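Local coordinates for protein aminoglycoside 3'-phosphotransferase AphA1-IAB (Acinetobacter baumannii, PDB 4GKH) that phosphorylates kanamycin and related aminoglycosides at the 3'-hydroxyl with a nucleoside triphosphate as donor, and so confers resistance to these antibiotics, at residues A[231-234]-A[235-239]; A[160-164]-A[165-169]; A[88-92]-A[93-97]; A[133-136]-A[137-141]. All coordinates share one frame; numbering follows the deposited sequence. Where two conformers were deposited one is given.

Contact 1: residues A[231-234]-A[235-239]. With KAN (kanamycin a), chain M.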
loop_
_atom_site.group_PDB
_atom_site.type_symbol
_atom_site.label_atom_id
_atom_site.label_comp_id
_atom_site.label_asym_id
_atom_site.label_seq_id
_atom_site.Cartn_x
_atom_site.Cartn_y
_atom_site.Cartn_z
ATOM N N ALA A 231 8.312 7.163 -3.277
ATOM C CA ALA A 231 7.535 8.353 -3.656
ATOM C C ALA A 231 6.297 8.512 -2.794
ATOM O O ALA A 231 5.974 9.609 -2.319
ATOM C CB ALA A 231 7.133 8.303 -5.140
ATOM N N ILE A 232 5.590 7.408 -2.601
ATOM C CA ILE A 232 4.335 7.457 -1.878
ATOM C C ILE A 232 4.552 7.804 -0.413
ATOM O O ILE A 232 3.803 8.595 0.154
ATOM C CB ILE A 232 3.546 6.144 -2.061
ATOM C CG1 ILE A 232 3.114 6.030 -3.531
ATOM C CG2 ILE A 232 2.347 6.089 -1.119
ATOM C CD1 ILE A 232 2.158 4.859 -3.826
ATOM N N LEU A 233 5.589 7.233 0.198
ATOM C CA LEU A 233 5.854 7.539 1.601
ATOM C C LEU A 233 6.332 8.986 1.733
ATOM O O LEU A 233 5.957 9.705 2.668
ATOM C CB LEU A 233 6.894 6.566 2.179
ATOM C CG LEU A 233 7.198 6.774 3.670
ATOM C CD1 LEU A 233 5.910 6.721 4.488
ATOM C CD2 LEU A 233 8.196 5.725 4.175
ATOM N N TRP A 234 7.192 9.407 0.806
ATOM C CA TRP A 234 7.707 10.782 0.794
ATOM C C TRP A 234 6.548 11.789 0.683
ATOM O O TRP A 234 6.532 12.849 1.331
ATOM C CB TRP A 234 8.701 10.951 -0.370
ATOM C CG TRP A 234 9.335 12.299 -0.479
ATOM C CD1 TRP A 234 10.493 12.713 0.121
ATOM C CD2 TRP A 234 8.875 13.403 -1.264
ATOM N NE1 TRP A 234 10.763 14.015 -0.223
ATOM C CE2 TRP A 234 9.785 14.463 -1.070
ATOM C CE3 TRP A 234 7.770 13.608 -2.092
ATOM C CZ2 TRP A 234 9.632 15.708 -1.687
ATOM C CZ3 TRP A 234 7.615 14.855 -2.705
ATOM C CH2 TRP A 234 8.542 15.881 -2.500
ATOM N N ASN A 235 5.564 11.441 -0.136
ATOM C CA ASN A 235 4.384 12.292 -0.296
ATOM C C ASN A 235 3.628 12.417 1.040
ATOM O O ASN A 235 3.280 13.526 1.462
ATOM C CB ASN A 235 3.467 11.743 -1.406
ATOM C CG ASN A 235 2.411 12.751 -1.841
ATOM O OD1 ASN A 235 2.678 13.947 -1.922
ATOM N ND2 ASN A 235 1.212 12.272 -2.119
ATOM N N CYS A 236 3.423 11.288 1.719
ATOM C CA CYS A 236 2.729 11.275 3.010
ATOM C C CYS A 236 3.422 12.152 4.035
ATOM O O CYS A 236 2.782 12.934 4.753
ATOM C CB CYS A 236 2.656 9.854 3.563
ATOM S SG CYS A 236 1.511 8.827 2.609
ATOM N N LEU A 237 4.738 12.002 4.109
ATOM C CA LEU A 237 5.539 12.756 5.069
ATOM C C LEU A 237 5.498 14.253 4.807
ATOM O O LEU A 237 5.703 15.056 5.714
ATOM C CB LEU A 237 6.971 12.239 5.077
ATOM C CG LEU A 237 7.158 10.832 5.648
ATOM C CD1 LEU A 237 8.601 10.343 5.466
ATOM C CD2 LEU A 237 6.770 10.819 7.117
ATOM N N GLY A 238 5.221 14.638 3.567
ATOM C CA GLY A 238 5.082 16.043 3.212
ATOM C C GLY A 238 3.948 16.734 3.937
ATOM O O GLY A 238 3.880 17.959 3.968
ATOM N N GLU A 239 3.048 15.947 4.522
ATOM C CA GLU A 239 1.979 16.529 5.328
ATOM C C GLU A 239 2.518 17.014 6.676
ATOM O O GLU A 239 1.891 17.843 7.342
ATOM C CB GLU A 239 0.823 15.532 5.528
ATOM C CG GLU A 239 -0.510 16.201 5.903
ATOM C CD GLU A 239 -1.689 15.227 6.016
ATOM O OE1 GLU A 239 -2.801 15.680 6.401
ATOM O OE2 GLU A 239 -1.510 14.022 5.722
HETATM C C1 KAN M . -5.410 7.080 -1.584
HETATM C C2 KAN M . -5.028 5.907 -0.708
HETATM C C3 KAN M . -4.832 4.627 -1.499
HETATM C C4 KAN M . -6.138 4.313 -2.227
HETATM C C5 KAN M . -6.456 5.471 -3.154
HETATM C C6 KAN M . -7.781 5.091 -3.815
HETATM C C7 KAN M . -2.760 10.990 -3.957
HETATM C C8 KAN M . -3.493 11.028 -2.640
HETATM C C9 KAN M . -3.535 9.587 -2.081
HETATM C C10 KAN M . -4.304 8.643 -3.031
HETATM C C11 KAN M . -3.506 8.616 -4.358
HETATM C C12 KAN M . -3.455 10.027 -4.933
HETATM C C13 KAN M . -3.499 12.572 -0.726
HETATM C C14 KAN M . -2.836 13.944 -0.598
HETATM C C15 KAN M . -1.392 13.902 -0.151
HETATM C C16 KAN M . -1.329 13.209 1.193
HETATM C C17 KAN M . -1.892 11.807 0.993
HETATM C C18 KAN M . -1.722 10.901 2.234
HETATM N N1 KAN M . -8.186 6.147 -4.748
HETATM N N2 KAN M . -4.201 7.730 -5.309
HETATM N N3 KAN M . -2.781 12.381 -4.463
HETATM N N4 KAN M . -0.872 15.267 -0.000
HETATM O O5 KAN M . -6.595 6.679 -2.362
HETATM O O6 KAN M . -3.815 6.237 -0.008
HETATM O O7 KAN M . -4.508 3.583 -0.570
HETATM O O8 KAN M . -5.993 3.128 -3.022
HETATM O O9 KAN M . -4.337 7.301 -2.504
HETATM O O10 KAN M . -4.047 9.572 -0.724
HETATM O O11 KAN M . -2.779 11.965 -1.798
HETATM O O12 KAN M . -3.276 11.876 0.527
HETATM O O13 KAN M . -3.009 14.585 -1.867
HETATM O O14 KAN M . 0.035 13.127 1.587
HETATM O O15 KAN M . -2.115 9.543 1.891
HETATM O O HOH W 1 1.026 9.457 -0.849
#

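Contact 2: residues A[160-164]-A[165-169]. With NA (sodium ion), chain O; KAN (kanamycin a), chain M.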
loop_
_atom_site.group_PDB
_atom_site.type_symbol
_atom_site.label_atom_id
_atom_site.label_comp_id
_atom_site.label_asym_id
_atom_site.label_seq_id
_atom_site.Cartn_x
_atom_site.Cartn_y
_atom_site.Cartn_z
ATOM N N GLY A 160 -13.256 5.914 -16.365
ATOM C CA GLY A 160 -13.812 6.984 -15.569
ATOM C C GLY A 160 -13.606 6.800 -14.076
ATOM O O GLY A 160 -14.317 7.399 -13.266
ATOM N N LEU A 161 -12.620 5.995 -13.712
ATOM C CA LEU A 161 -12.458 5.595 -12.317
ATOM C C LEU A 161 -11.473 6.459 -11.538
ATOM O O LEU A 161 -11.342 6.301 -10.328
ATOM C CB LEU A 161 -12.016 4.132 -12.218
ATOM C CG LEU A 161 -12.905 3.181 -13.024
ATOM C CD1 LEU A 161 -12.437 1.736 -12.820
ATOM C CD2 LEU A 161 -14.358 3.362 -12.644
ATOM N N VAL A 162 -10.772 7.357 -12.218
ATOM C CA VAL A 162 -9.783 8.192 -11.519
ATOM C C VAL A 162 -10.445 9.255 -10.630
ATOM O O VAL A 162 -11.324 9.976 -11.074
ATOM C CB VAL A 162 -8.800 8.852 -12.521
ATOM C CG1 VAL A 162 -7.871 9.841 -11.811
ATOM C CG2 VAL A 162 -7.986 7.782 -13.242
ATOM N N ASP A 163 -10.019 9.365 -9.372
ATOM C CA ASP A 163 -10.575 10.385 -8.480
ATOM C C ASP A 163 -9.862 11.718 -8.674
ATOM O O ASP A 163 -8.848 11.965 -8.036
ATOM C CB ASP A 163 -10.422 9.944 -7.023
ATOM C CG ASP A 163 -11.083 10.908 -6.034
ATOM O OD1 ASP A 163 -11.626 11.959 -6.446
ATOM O OD2 ASP A 163 -11.054 10.596 -4.828
ATOM N N ALA A 164 -10.407 12.585 -9.527
ATOM C CA ALA A 164 -9.737 13.838 -9.868
ATOM C C ALA A 164 -9.755 14.871 -8.737
ATOM O O ALA A 164 -9.053 15.878 -8.797
ATOM C CB ALA A 164 -10.323 14.431 -11.156
ATOM N N SER A 165 -10.559 14.617 -7.711
ATOM C CA SER A 165 -10.625 15.500 -6.561
ATOM C C SER A 165 -9.495 15.209 -5.585
ATOM O O SER A 165 -9.218 16.023 -4.713
ATOM C CB SER A 165 -11.962 15.348 -5.841
ATOM O OG SER A 165 -12.004 14.117 -5.141
ATOM N N ASP A 166 -8.844 14.058 -5.734
ATOM C CA ASP A 166 -7.861 13.604 -4.753
ATOM C C ASP A 166 -6.411 13.810 -5.220
ATOM O O ASP A 166 -5.500 13.200 -4.673
ATOM C CB ASP A 166 -8.105 12.121 -4.404
ATOM C CG ASP A 166 -7.455 11.698 -3.089
ATOM O OD1 ASP A 166 -7.291 12.556 -2.189
ATOM O OD2 ASP A 166 -7.103 10.501 -2.944
ATOM N N PHE A 167 -6.194 14.640 -6.238
ATOM C CA PHE A 167 -4.832 14.863 -6.728
ATOM C C PHE A 167 -4.007 15.642 -5.691
ATOM O O PHE A 167 -4.570 16.339 -4.845
ATOM C CB PHE A 167 -4.832 15.671 -8.030
ATOM C CG PHE A 167 -5.410 14.943 -9.221
ATOM C CD1 PHE A 167 -5.511 13.561 -9.240
ATOM C CD2 PHE A 167 -5.867 15.670 -10.327
ATOM C CE1 PHE A 167 -6.032 12.909 -10.345
ATOM C CE2 PHE A 167 -6.398 15.023 -11.435
ATOM C CZ PHE A 167 -6.480 13.650 -11.445
ATOM N N ASP A 168 -2.681 15.540 -5.780
ATOM C CA ASP A 168 -1.782 16.370 -4.961
ATOM C C ASP A 168 -1.935 17.866 -5.250
ATOM O O ASP A 168 -2.534 18.256 -6.253
ATOM C CB ASP A 168 -0.326 15.974 -5.195
ATOM C CG ASP A 168 -0.023 14.561 -4.749
ATOM O OD1 ASP A 168 -0.578 14.115 -3.717
ATOM O OD2 ASP A 168 0.776 13.898 -5.442
ATOM N N ASP A 169 -1.372 18.711 -4.383
ATOM C CA ASP A 169 -1.560 20.154 -4.520
ATOM C C ASP A 169 -0.994 20.710 -5.825
ATOM O O ASP A 169 -1.576 21.626 -6.415
ATOM C CB ASP A 169 -0.964 20.905 -3.323
ATOM C CG ASP A 169 -1.789 20.743 -2.057
ATOM O OD1 ASP A 169 -3.016 20.546 -2.173
ATOM O OD2 ASP A 169 -1.210 20.821 -0.947
HETATM NA NA NA O . -15.106 9.841 -13.118
HETATM C C1 KAN M . -5.410 7.080 -1.584
HETATM C C2 KAN M . -5.028 5.907 -0.708
HETATM C C3 KAN M . -4.832 4.627 -1.499
HETATM C C4 KAN M . -6.138 4.313 -2.227
HETATM C C5 KAN M . -6.456 5.471 -3.154
HETATM C C6 KAN M . -7.781 5.091 -3.815
HETATM C C7 KAN M . -2.760 10.990 -3.957
HETATM C C8 KAN M . -3.493 11.028 -2.640
HETATM C C9 KAN M . -3.535 9.587 -2.081
HETATM C C10 KAN M . -4.304 8.643 -3.031
HETATM C C11 KAN M . -3.506 8.616 -4.358
HETATM C C12 KAN M . -3.455 10.027 -4.933
HETATM C C13 KAN M . -3.499 12.572 -0.726
HETATM C C14 KAN M . -2.836 13.944 -0.598
HETATM C C15 KAN M . -1.392 13.902 -0.151
HETATM C C16 KAN M . -1.329 13.209 1.193
HETATM C C17 KAN M . -1.892 11.807 0.993
HETATM C C18 KAN M . -1.722 10.901 2.234
HETATM N N1 KAN M . -8.186 6.147 -4.748
HETATM N N2 KAN M . -4.201 7.730 -5.309
HETATM N N3 KAN M . -2.781 12.381 -4.463
HETATM N N4 KAN M . -0.872 15.267 -0.000
HETATM O O5 KAN M . -6.595 6.679 -2.362
HETATM O O6 KAN M . -3.815 6.237 -0.008
HETATM O O7 KAN M . -4.508 3.583 -0.570
HETATM O O8 KAN M . -5.993 3.128 -3.022
HETATM O O9 KAN M . -4.337 7.301 -2.504
HETATM O O10 KAN M . -4.047 9.572 -0.724
HETATM O O11 KAN M . -2.779 11.965 -1.798
HETATM O O12 KAN M . -3.276 11.876 0.527
HETATM O O13 KAN M . -3.009 14.585 -1.867
HETATM O O14 KAN M . 0.035 13.127 1.587
HETATM O O15 KAN M . -2.115 9.543 1.891
HETATM O O HOH W 2 -12.641 10.470 -13.378
#

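Contact 3: residues A[88-92]-A[93-97]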
loop_
_atom_site.group_PDB
_atom_site.type_symbol
_atom_site.label_atom_id
_atom_site.label_comp_id
_atom_site.label_asym_id
_atom_site.label_seq_id
_atom_site.Cartn_x
_atom_site.Cartn_y
_atom_site.Cartn_z
ATOM N N PHE A 88 -9.966 -18.064 2.527
ATOM C CA PHE A 88 -10.260 -17.260 1.340
ATOM C C PHE A 88 -11.209 -18.048 0.453
ATOM O O PHE A 88 -11.105 -19.266 0.350
ATOM C CB PHE A 88 -8.983 -16.883 0.580
ATOM C CG PHE A 88 -9.238 -16.241 -0.770
ATOM C CD1 PHE A 88 -9.373 -14.858 -0.887
ATOM C CD2 PHE A 88 -9.325 -17.023 -1.919
ATOM C CE1 PHE A 88 -9.619 -14.269 -2.142
ATOM C CE2 PHE A 88 -9.555 -16.446 -3.164
ATOM C CZ PHE A 88 -9.700 -15.067 -3.278
ATOM N N ILE A 89 -12.151 -17.337 -0.165
ATOM C CA ILE A 89 -13.114 -17.978 -1.044
ATOM C C ILE A 89 -13.265 -17.118 -2.290
ATOM O O ILE A 89 -13.329 -15.899 -2.209
ATOM C CB ILE A 89 -14.494 -18.136 -0.366
ATOM C CG1 ILE A 89 -14.372 -18.934 0.935
ATOM C CG2 ILE A 89 -15.492 -18.814 -1.307
ATOM C CD1 ILE A 89 -15.661 -19.042 1.714
ATOM N N ARG A 90 -13.298 -17.775 -3.446
ATOM C CA ARG A 90 -13.547 -17.086 -4.700
ATOM C C ARG A 90 -14.646 -17.829 -5.451
ATOM O O ARG A 90 -14.534 -19.035 -5.709
ATOM C CB ARG A 90 -12.285 -17.036 -5.569
ATOM C CG ARG A 90 -12.522 -16.398 -6.951
ATOM C CD ARG A 90 -12.875 -14.919 -6.780
ATOM N NE ARG A 90 -13.463 -14.307 -7.974
ATOM C CZ ARG A 90 -12.773 -13.582 -8.847
ATOM N NH1 ARG A 90 -11.471 -13.398 -8.662
ATOM N NH2 ARG A 90 -13.379 -13.044 -9.903
ATOM N N THR A 91 -15.706 -17.103 -5.781
ATOM C CA THR A 91 -16.712 -17.576 -6.723
ATOM C C THR A 91 -16.643 -16.619 -7.930
ATOM O O THR A 91 -15.878 -15.654 -7.880
ATOM C CB THR A 91 -18.111 -17.625 -6.068
ATOM O OG1 THR A 91 -18.475 -16.322 -5.608
ATOM C CG2 THR A 91 -18.114 -18.595 -4.895
ATOM N N PRO A 92 -17.403 -16.892 -9.017
ATOM C CA PRO A 92 -17.225 -16.040 -10.202
ATOM C C PRO A 92 -17.330 -14.536 -9.939
ATOM O O PRO A 92 -16.477 -13.800 -10.435
ATOM C CB PRO A 92 -18.339 -16.517 -11.132
ATOM C CG PRO A 92 -18.426 -17.979 -10.837
ATOM C CD PRO A 92 -18.191 -18.100 -9.345
ATOM N N ASP A 93 -18.301 -14.107 -9.135
ATOM C CA ASP A 93 -18.529 -12.679 -8.886
ATOM C C ASP A 93 -18.091 -12.150 -7.509
ATOM O O ASP A 93 -18.281 -10.963 -7.222
ATOM C CB ASP A 93 -20.006 -12.338 -9.090
ATOM C CG ASP A 93 -20.471 -12.579 -10.517
ATOM O OD1 ASP A 93 -19.645 -12.472 -11.445
ATOM O OD2 ASP A 93 -21.670 -12.866 -10.702
ATOM N N ASP A 94 -17.512 -13.001 -6.661
ATOM C CA ASP A 94 -17.225 -12.602 -5.288
ATOM C C ASP A 94 -15.928 -13.183 -4.770
ATOM O O ASP A 94 -15.575 -14.300 -5.100
ATOM C CB ASP A 94 -18.352 -13.034 -4.341
ATOM C CG ASP A 94 -19.667 -12.345 -4.643
ATOM O OD1 ASP A 94 -19.909 -11.260 -4.068
ATOM O OD2 ASP A 94 -20.452 -12.888 -5.452
ATOM N N ALA A 95 -15.244 -12.406 -3.941
ATOM C CA ALA A 95 -14.056 -12.880 -3.240
ATOM C C ALA A 95 -14.158 -12.451 -1.782
ATOM O O ALA A 95 -14.514 -11.305 -1.476
ATOM C CB ALA A 95 -12.797 -12.331 -3.888
ATOM N N TRP A 96 -13.867 -13.384 -0.879
ATOM C CA TRP A 96 -13.893 -13.110 0.557
ATOM C C TRP A 96 -12.526 -13.456 1.138
ATOM O O TRP A 96 -12.104 -14.597 1.005
ATOM C CB TRP A 96 -14.945 -14.005 1.210
ATOM C CG TRP A 96 -16.345 -13.742 0.736
ATOM C CD1 TRP A 96 -16.957 -14.289 -0.360
ATOM C CD2 TRP A 96 -17.310 -12.881 1.351
ATOM N NE1 TRP A 96 -18.242 -13.810 -0.469
ATOM C CE2 TRP A 96 -18.487 -12.949 0.571
ATOM C CE3 TRP A 96 -17.298 -12.060 2.484
ATOM C CZ2 TRP A 96 -19.640 -12.222 0.886
ATOM C CZ3 TRP A 96 -18.454 -11.338 2.802
ATOM C CH2 TRP A 96 -19.607 -11.429 2.002
ATOM N N LEU A 97 -11.860 -12.498 1.790
ATOM C CA LEU A 97 -10.524 -12.731 2.356
ATOM C C LEU A 97 -10.525 -12.469 3.872
ATOM O O LEU A 97 -10.710 -11.334 4.298
ATOM C CB LEU A 97 -9.508 -11.798 1.669
ATOM C CG LEU A 97 -8.067 -11.789 2.218
ATOM C CD1 LEU A 97 -7.444 -13.195 2.191
ATOM C CD2 LEU A 97 -7.231 -10.786 1.409
#

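Contact 4: residues A[133-136]-A[137-141]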
loop_
_atom_site.group_PDB
_atom_site.type_symbol
_atom_site.label_atom_id
_atom_site.label_comp_id
_atom_site.label_asym_id
_atom_site.label_seq_id
_atom_site.Cartn_x
_atom_site.Cartn_y
_atom_site.Cartn_z
ATOM N N HIS A 133 13.058 -4.016 0.133
ATOM C CA HIS A 133 13.815 -3.835 -1.088
ATOM C C HIS A 133 15.068 -4.687 -1.191
ATOM O O HIS A 133 15.722 -4.689 -2.230
ATOM C CB HIS A 133 14.121 -2.343 -1.304
ATOM C CG HIS A 133 12.900 -1.538 -1.617
ATOM N ND1 HIS A 133 12.946 -0.194 -1.912
ATOM C CD2 HIS A 133 11.596 -1.898 -1.689
ATOM C CE1 HIS A 133 11.720 0.242 -2.154
ATOM N NE2 HIS A 133 10.882 -0.774 -2.026
ATOM N N SER A 134 15.400 -5.432 -0.134
ATOM C CA SER A 134 16.561 -6.313 -0.178
ATOM C C SER A 134 16.183 -7.737 -0.588
ATOM O O SER A 134 17.056 -8.585 -0.771
ATOM C CB SER A 134 17.271 -6.356 1.178
ATOM O OG SER A 134 16.489 -7.065 2.120
ATOM N N ILE A 135 14.884 -8.009 -0.724
ATOM C CA ILE A 135 14.477 -9.356 -1.153
ATOM C C ILE A 135 14.971 -9.568 -2.583
ATOM O O ILE A 135 14.668 -8.749 -3.457
ATOM C CB ILE A 135 12.948 -9.528 -1.129
ATOM C CG1 ILE A 135 12.396 -9.345 0.288
ATOM C CG2 ILE A 135 12.566 -10.900 -1.698
ATOM C CD1 ILE A 135 10.881 -9.173 0.322
ATOM N N PRO A 136 15.745 -10.640 -2.836
ATOM C CA PRO A 136 16.200 -10.826 -4.224
ATOM C C PRO A 136 15.018 -10.934 -5.185
ATOM O O PRO A 136 14.090 -11.681 -4.883
ATOM C CB PRO A 136 16.997 -12.131 -4.156
ATOM C CG PRO A 136 17.537 -12.126 -2.725
ATOM C CD PRO A 136 16.394 -11.593 -1.910
ATOM N N VAL A 137 15.026 -10.178 -6.286
ATOM C CA VAL A 137 13.853 -10.145 -7.161
ATOM C C VAL A 137 13.609 -11.505 -7.825
ATOM O O VAL A 137 12.523 -11.755 -8.327
ATOM C CB VAL A 137 13.890 -9.041 -8.262
ATOM C CG1 VAL A 137 13.870 -7.627 -7.637
ATOM C CG2 VAL A 137 15.053 -9.237 -9.210
ATOM N N CYS A 138 14.617 -12.372 -7.825
ATOM C CA CYS A 138 14.432 -13.727 -8.364
ATOM C C CYS A 138 13.395 -14.544 -7.580
ATOM O O CYS A 138 12.922 -15.577 -8.060
ATOM C CB CYS A 138 15.754 -14.486 -8.417
ATOM S SG CYS A 138 16.508 -14.838 -6.797
ATOM N N ASN A 139 13.026 -14.073 -6.391
ATOM C CA ASN A 139 12.037 -14.750 -5.563
ATOM C C ASN A 139 10.598 -14.376 -5.924
ATOM O O ASN A 139 9.660 -15.035 -5.485
ATOM C CB ASN A 139 12.263 -14.398 -4.091
ATOM C CG ASN A 139 13.554 -14.975 -3.535
ATOM O OD1 ASN A 139 13.666 -16.176 -3.345
ATOM N ND2 ASN A 139 14.522 -14.114 -3.251
ATOM N N CYS A 140 10.428 -13.318 -6.710
ATOM C CA CYS A 140 9.118 -12.667 -6.831
ATOM C C CYS A 140 8.389 -12.951 -8.146
ATOM O O CYS A 140 8.877 -12.590 -9.216
ATOM C CB CYS A 140 9.250 -11.152 -6.635
ATOM S SG CYS A 140 7.635 -10.293 -6.639
ATOM N N PRO A 141 7.221 -13.619 -8.068
ATOM C CA PRO A 141 6.502 -14.045 -9.275
ATOM C C PRO A 141 5.548 -12.957 -9.779
ATOM O O PRO A 141 4.763 -13.196 -10.719
ATOM C CB PRO A 141 5.701 -15.256 -8.779
ATOM C CG PRO A 141 5.356 -14.896 -7.384
ATOM C CD PRO A 141 6.546 -14.088 -6.844
#

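Contact 1: residues A[231-234]-A[235-239]
Asn235 N donates to Ala231 O at 2.9 Å, and three more i to i+4 backbone bonds follow it. Cys236 N reaches Ile232 O, and Leu237 N reaches Leu233 O at 3.0 Å. Gly238 N closes on Trp234 O, but its N-H points less straight at the oxygen (135°). Ile232 O has a second partner. Water 1 donates to it at 3.1 Å and accepts from Asn235 ND2 at the same distance. The water thus ties the amide of Asn235 back to the carbonyl three residues earlier. The CG of Asn235 lies anti to its backbone N (chi1 -166°), which carries ND2 out to the antibiotic side of the helix. There ND2 also bonds to Asp168, which itself binds kanamycin. ND2 itself comes within 3.6 Å of KAN C15, and Asn235 O lies 3.3 Å from KAN O14. Cys236 meets the same sugar: its SG lies 3.8 Å from KAN O15. Away from the antibiotic, leucines pack into the core. Leu233 CG packs on Leu237 CD1 at 4.2 Å, one turn further along. Leu248 of helix 242-252 touches both leucines. The Trp234 ring meets that of Phe249, the planes at about 60°, and Trp234 O also accepts from Gln245. The side chain of Ile232 lies about 4 Å from that of Asp199, the probable proton acceptor. The arrangement belongs to the C-terminal part of helix 227-237 and the residues that follow, where Asn235 and Cys236 line the aminoglycoside pocket of this kinase-like fold.

Contact 2: residues A[160-164]-A[165-169]
This loop between helix 146-158 and helix 176-184 forms part of the wall of the kanamycin pocket, and an Asx turn laid over a type I beta turn, residues 163-166, shapes it. Asp163 OD1 accepts two bonds from Ser165. The shorter comes from Ser165 OG at 2.6 Å, on the syn side of the carboxylate. The other comes from Ser165 N, from above the carboxylate plane. Asp163 CG stands anti to its backbone N (chi1 -175°), and this swings the carboxylate over the turn. The main chain closes the same turn: Asp166 N donates to Asp163 O at 3.1 Å. Asp163 OD2 rests against Asp166 CB. The two carboxylates come within 4.4 Å, OD2 to OD2, a like-charge approach. The turn and the residues after it present acceptors to the antibiotic. KAN N3 donates to Asp166 O at 2.8 Å and to Asp168 OD1 at 2.9 Å. Asp168 OD1 also accepts from KAN O13. The salt bridge from Asp168 OD2 to Arg171 and the bond from Asp168 N to Glu270 hold this residue in position. At the start of the loop, Gly160 ends the helix in a Schellman motif, and its carbonyl oxygen binds a sodium ion. Water 2 binds the ion too and donates to Val162 O. The Phe167 ring folds back on the turn. Val162 CG1 meets its edge at CE1, while Ala164 CA sits over a face, 3.8 Å from the ring centroid, in a CH-pi contact.

Contact 3: residues A[88-92]-A[93-97]
Ile89 and Trp96 form a hydrogen-bonded antiparallel pair. Ile89 N donates to Trp96 O at 3.0 Å, and Trp96 N returns a bond to Ile89 O at 2.9 Å. Nearer the turn, Thr91 N donates to Asp94 O at 2.9 Å, and the return bond from Asp94 N to Thr91 O is weak. Two non-hydrogen-bonded pairs, Phe88 with Leu97 and Arg90 with Ala95, share one face of the sheet. There the Phe88 ring presents its edge to Leu97, with CD1 4.0 Å from Leu97 CB. Ala95 CB lies beside Arg90 CD at 3.9 Å. The arginine chain bends at chi2 (66°), which brings its end back over the turn. Arg90 NE then donates to Thr91 O at 2.8 Å, and NH2 donates to Pro92 O, with both oxygens in the guanidinium plane. Thr67 and Asn64 of helix 61-76 take further bonds from Arg90, so the guanidinium pins the turn to that helix. Phe88 and Leu97 touch the same helix. On the other face, His57 stacks on the Trp96 ring and bonds to Asp94 OD1. Backbone bonds join Ala95 and Leu97 to strand 53-59. The whole is a tight beta hairpin that turns through Pro92 and Asp93, at the edge of the five-stranded antiparallel sheet of the kinase-like N-terminal lobe.

Contact 4: residues A[133-136]-A[137-141]
Two hydrogen bonds from Asn139 meet at Pro136 O. The backbone Asn139 N donates at 3.0 Å with a fairly straight N-H (164°). The side-chain Asn139 ND2 donates at the same distance, but with more bend (145°). Both donors reach the oxygen from the same face of the carbonyl plane. The first torsion of Asn139 (chi1 -68°) sets CG beside its own backbone N, and this brings the amide back to the oxygen already held by the main chain. One backbone bond follows within the turn, from Cys140 N to Val137 O at 3.1 Å. These i to i+3 bonds mark residues 137-139 as a short 3-10 turn. The van der Waals contacts gather round Pro136. The amide of Asn139 lies alongside the proline ring, pointing the same way, with ND2 3.3 Å from Pro136 CB and 3.4 Å from Pro136 CD. Cys138 SG touches Pro136 CB at 3.8 Å. Ile135 CG2 reaches the same ND2 less closely, at 4.1 Å. Outside the turn, packing joins it to strand 193-196 and helix 61-76. Ile135 and Cys140 touch Val195 of the strand. Ile135 also meets Leu76, and Cys140 meets Trp75, both of the helix. The turn leads out of helix 118-133 toward helix 146-158, far from the antibiotic. Across the contact the polar hold is one carbonyl gripped twice by Asn139, which should limit rotation of that side chain.

Overall arrangement
Contacts 1 and 2 both contribute residues to the kanamycin pocket and touch directly, through Asn235 ND2 and Asp168 OD1, although their centres are about 17 Å apart. Contact 1 is buried helix. Contact 2 is surface loop, rich in carboxylates that suit an amino sugar. Contact 3 is also a surface contact, but it is a hairpin held mainly by strand bonds. It lies across the chain's centre from contact 1, with centres about 33 Å apart. Contact 4 is a partly buried turn. Contacts 3 and 4 do not touch, yet both pack on helix 61-76, and both lie away from the annotated sites.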